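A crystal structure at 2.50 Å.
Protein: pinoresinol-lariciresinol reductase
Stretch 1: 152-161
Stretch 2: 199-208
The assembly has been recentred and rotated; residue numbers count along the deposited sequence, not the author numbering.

Stretch 1, residues 152-161: YTYVSSNMFA
Stretch 2, residues 199-208: DVGTYTIKSI

A strand ending at Ser 156 and the loop after it pack against a helix that is already under way at Asp 199. The two run antiparallel: the CA atoms of Thr 153 and Ser 207 lie 7.5 Å apart, those of Val 155 and Thr 204 6.9 Å, and those of Ser 157 and Val 200 6.6 Å. Thr 153, Val 155 and Ser 157 point toward the helix, while Tyr 154 and Ser 156 stay out of reach.

No hydrogen bond crosses; the contact is mostly one of methyl groups. At its centre Val 155, with chi1 at -96° between wells, brings CG1 to 3.4 Å from Thr 204 CG2, a tight approach. Thr 204 is p, which lets OG1 bond back to Gly 201 O (2.9 Å) while its methyl meets the valine. Ser 207, also p, does likewise: Ser 207 OG donates to Thr 204 O (2.7 Å), so a buried hydroxyl is satisfied by a backbone carbonyl three residues back, and Ser 207 CB lies 4.1 Å from Thr 153 CG2 (chi1 m).

Val 200, t, serves two neighbours. Val 200 CG1 lies 3.9 Å from Ser 157 OG (chi1 p), while Val 200 CG2 approaches the ring edge of Phe 160 (m), 4.4 Å from its CD1. Phe 160 leaves its backbone sideways, in the short strand 159-160, yet its long side chain carries the ring nearer the helix.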

# COMPACT_ATOMS: atom_id res chain seq x y z
N TYR A 152 7.38 24.94 1.29
CA TYR A 152 8.19 23.71 1.48
C TYR A 152 9.71 23.74 1.36
O TYR A 152 10.37 24.64 0.82
CB TYR A 152 7.71 22.58 0.53
CG TYR A 152 7.43 22.98 -0.91
CD1 TYR A 152 6.22 23.61 -1.18
CD2 TYR A 152 8.32 22.74 -1.96
CE1 TYR A 152 5.89 24.01 -2.48
CE2 TYR A 152 8.00 23.14 -3.27
CZ TYR A 152 6.78 23.78 -3.53
OH TYR A 152 6.41 24.22 -4.80
N THR A 153 10.30 22.71 1.95
CA THR A 153 11.73 22.45 1.83
C THR A 153 11.74 20.96 1.83
O THR A 153 11.20 20.35 2.76
CB THR A 153 12.54 22.92 3.02
OG1 THR A 153 12.24 24.29 3.23
CG2 THR A 153 14.01 22.72 2.77
N TYR A 154 12.26 20.36 0.76
CA TYR A 154 12.34 18.91 0.72
C TYR A 154 13.76 18.52 1.10
O TYR A 154 14.73 18.80 0.40
CB TYR A 154 11.99 18.41 -0.67
CG TYR A 154 10.57 18.76 -1.07
CD1 TYR A 154 10.33 19.26 -2.34
CD2 TYR A 154 9.51 18.56 -0.20
CE1 TYR A 154 9.03 19.55 -2.75
CE2 TYR A 154 8.20 18.86 -0.60
CZ TYR A 154 7.97 19.35 -1.88
OH TYR A 154 6.68 19.58 -2.31
N VAL A 155 13.90 17.94 2.29
CA VAL A 155 15.19 17.58 2.83
C VAL A 155 15.60 16.20 2.36
O VAL A 155 15.30 15.22 3.03
CB VAL A 155 15.17 17.62 4.37
CG1 VAL A 155 15.70 18.96 4.85
CG2 VAL A 155 13.74 17.45 4.88
N SER A 156 16.22 16.15 1.16
CA SER A 156 16.81 14.94 0.55
C SER A 156 18.21 14.88 1.15
O SER A 156 19.06 15.73 0.91
CB SER A 156 16.90 15.11 -0.92
OG SER A 156 17.16 13.82 -1.40
N SER A 157 18.40 13.88 2.00
CA SER A 157 19.55 13.83 2.88
C SER A 157 20.46 12.61 2.76
O SER A 157 21.49 12.50 3.41
CB SER A 157 18.98 13.98 4.27
OG SER A 157 18.17 12.85 4.59
N ASN A 158 20.02 11.67 1.93
CA ASN A 158 20.73 10.46 1.51
C ASN A 158 20.87 9.28 2.48
O ASN A 158 19.86 8.84 3.04
CB ASN A 158 22.11 10.89 0.94
CG ASN A 158 21.99 11.83 -0.27
OD1 ASN A 158 22.53 12.95 -0.30
ND2 ASN A 158 21.25 11.38 -1.29
N MET A 159 22.06 8.70 2.68
CA MET A 159 22.18 7.51 3.49
C MET A 159 22.56 7.88 4.88
O MET A 159 23.49 8.67 5.07
CB MET A 159 23.25 6.55 2.95
CG MET A 159 22.86 5.86 1.65
SD MET A 159 24.09 4.66 1.10
CE MET A 159 25.18 5.83 0.39
N PHE A 160 21.82 7.32 5.85
CA PHE A 160 22.18 7.56 7.23
C PHE A 160 23.32 6.58 7.45
O PHE A 160 23.25 5.42 7.06
CB PHE A 160 21.03 7.23 8.23
CG PHE A 160 19.67 7.90 8.00
CD1 PHE A 160 19.56 9.24 7.64
CD2 PHE A 160 18.52 7.11 8.13
CE1 PHE A 160 18.28 9.77 7.39
CE2 PHE A 160 17.25 7.65 7.89
CZ PHE A 160 17.13 8.98 7.52
N ALA A 161 24.41 7.04 8.04
CA ALA A 161 25.59 6.22 8.24
C ALA A 161 25.34 5.00 9.14
O ALA A 161 25.85 3.92 8.89
CB ALA A 161 26.61 7.14 8.81
N ASP A 199 23.71 14.97 11.96
CA ASP A 199 23.95 16.06 11.03
C ASP A 199 22.70 16.36 10.23
O ASP A 199 22.49 17.53 9.93
CB ASP A 199 25.07 15.73 10.07
CG ASP A 199 26.45 15.62 10.69
OD1 ASP A 199 27.24 14.89 10.08
OD2 ASP A 199 26.74 16.26 11.71
N VAL A 200 21.87 15.34 9.91
CA VAL A 200 20.57 15.48 9.22
C VAL A 200 19.50 16.28 10.02
O VAL A 200 18.72 17.05 9.48
CB VAL A 200 20.02 14.07 8.90
CG1 VAL A 200 18.66 14.14 8.22
CG2 VAL A 200 21.02 13.36 8.02
N GLY A 201 19.44 16.12 11.34
CA GLY A 201 18.54 16.84 12.19
C GLY A 201 19.01 18.25 12.26
O GLY A 201 18.21 19.13 12.02
N THR A 202 20.29 18.49 12.55
CA THR A 202 20.88 19.82 12.67
C THR A 202 20.66 20.65 11.40
O THR A 202 20.28 21.82 11.49
CB THR A 202 22.38 19.76 12.93
OG1 THR A 202 22.62 19.05 14.16
CG2 THR A 202 22.96 21.16 13.05
N TYR A 203 20.87 20.06 10.22
CA TYR A 203 20.67 20.75 8.97
C TYR A 203 19.19 20.97 8.64
O TYR A 203 18.90 21.87 7.84
CB TYR A 203 21.32 19.98 7.82
CG TYR A 203 22.83 20.14 7.73
CD1 TYR A 203 23.66 19.01 7.63
CD2 TYR A 203 23.38 21.42 7.80
CE1 TYR A 203 25.04 19.16 7.61
CE2 TYR A 203 24.76 21.57 7.78
CZ TYR A 203 25.58 20.44 7.69
OH TYR A 203 26.94 20.63 7.72
N THR A 204 18.23 20.16 9.16
CA THR A 204 16.84 20.44 8.85
C THR A 204 16.34 21.53 9.78
O THR A 204 15.48 22.28 9.32
CB THR A 204 15.87 19.23 8.98
OG1 THR A 204 15.94 18.77 10.30
CG2 THR A 204 16.22 18.08 8.11
N ILE A 205 16.82 21.70 11.03
CA ILE A 205 16.30 22.80 11.82
C ILE A 205 16.91 24.14 11.42
O ILE A 205 16.36 25.21 11.70
CB ILE A 205 16.51 22.44 13.32
CG1 ILE A 205 15.31 21.63 13.72
CG2 ILE A 205 16.46 23.59 14.28
CD1 ILE A 205 15.34 20.19 13.17
N LYS A 206 18.05 24.09 10.71
CA LYS A 206 18.66 25.28 10.11
C LYS A 206 18.04 25.69 8.75
O LYS A 206 18.19 26.83 8.33
CB LYS A 206 20.16 25.04 9.95
CG LYS A 206 20.84 24.86 11.30
CD LYS A 206 22.28 25.29 11.22
CE LYS A 206 22.76 25.38 12.64
NZ LYS A 206 23.77 26.39 12.78
N SER A 207 17.36 24.79 8.01
CA SER A 207 16.66 25.16 6.80
C SER A 207 15.39 25.94 7.11
O SER A 207 15.09 26.94 6.45
CB SER A 207 16.27 23.92 6.01
OG SER A 207 15.47 22.99 6.74
N ILE A 208 14.71 25.44 8.14
CA ILE A 208 13.41 25.78 8.71
C ILE A 208 12.85 27.15 8.46
O ILE A 208 11.73 27.28 7.96
CB ILE A 208 13.55 25.43 10.22
CG1 ILE A 208 13.01 24.03 10.35
CG2 ILE A 208 12.79 26.31 11.17
CD1 ILE A 208 12.82 23.59 11.82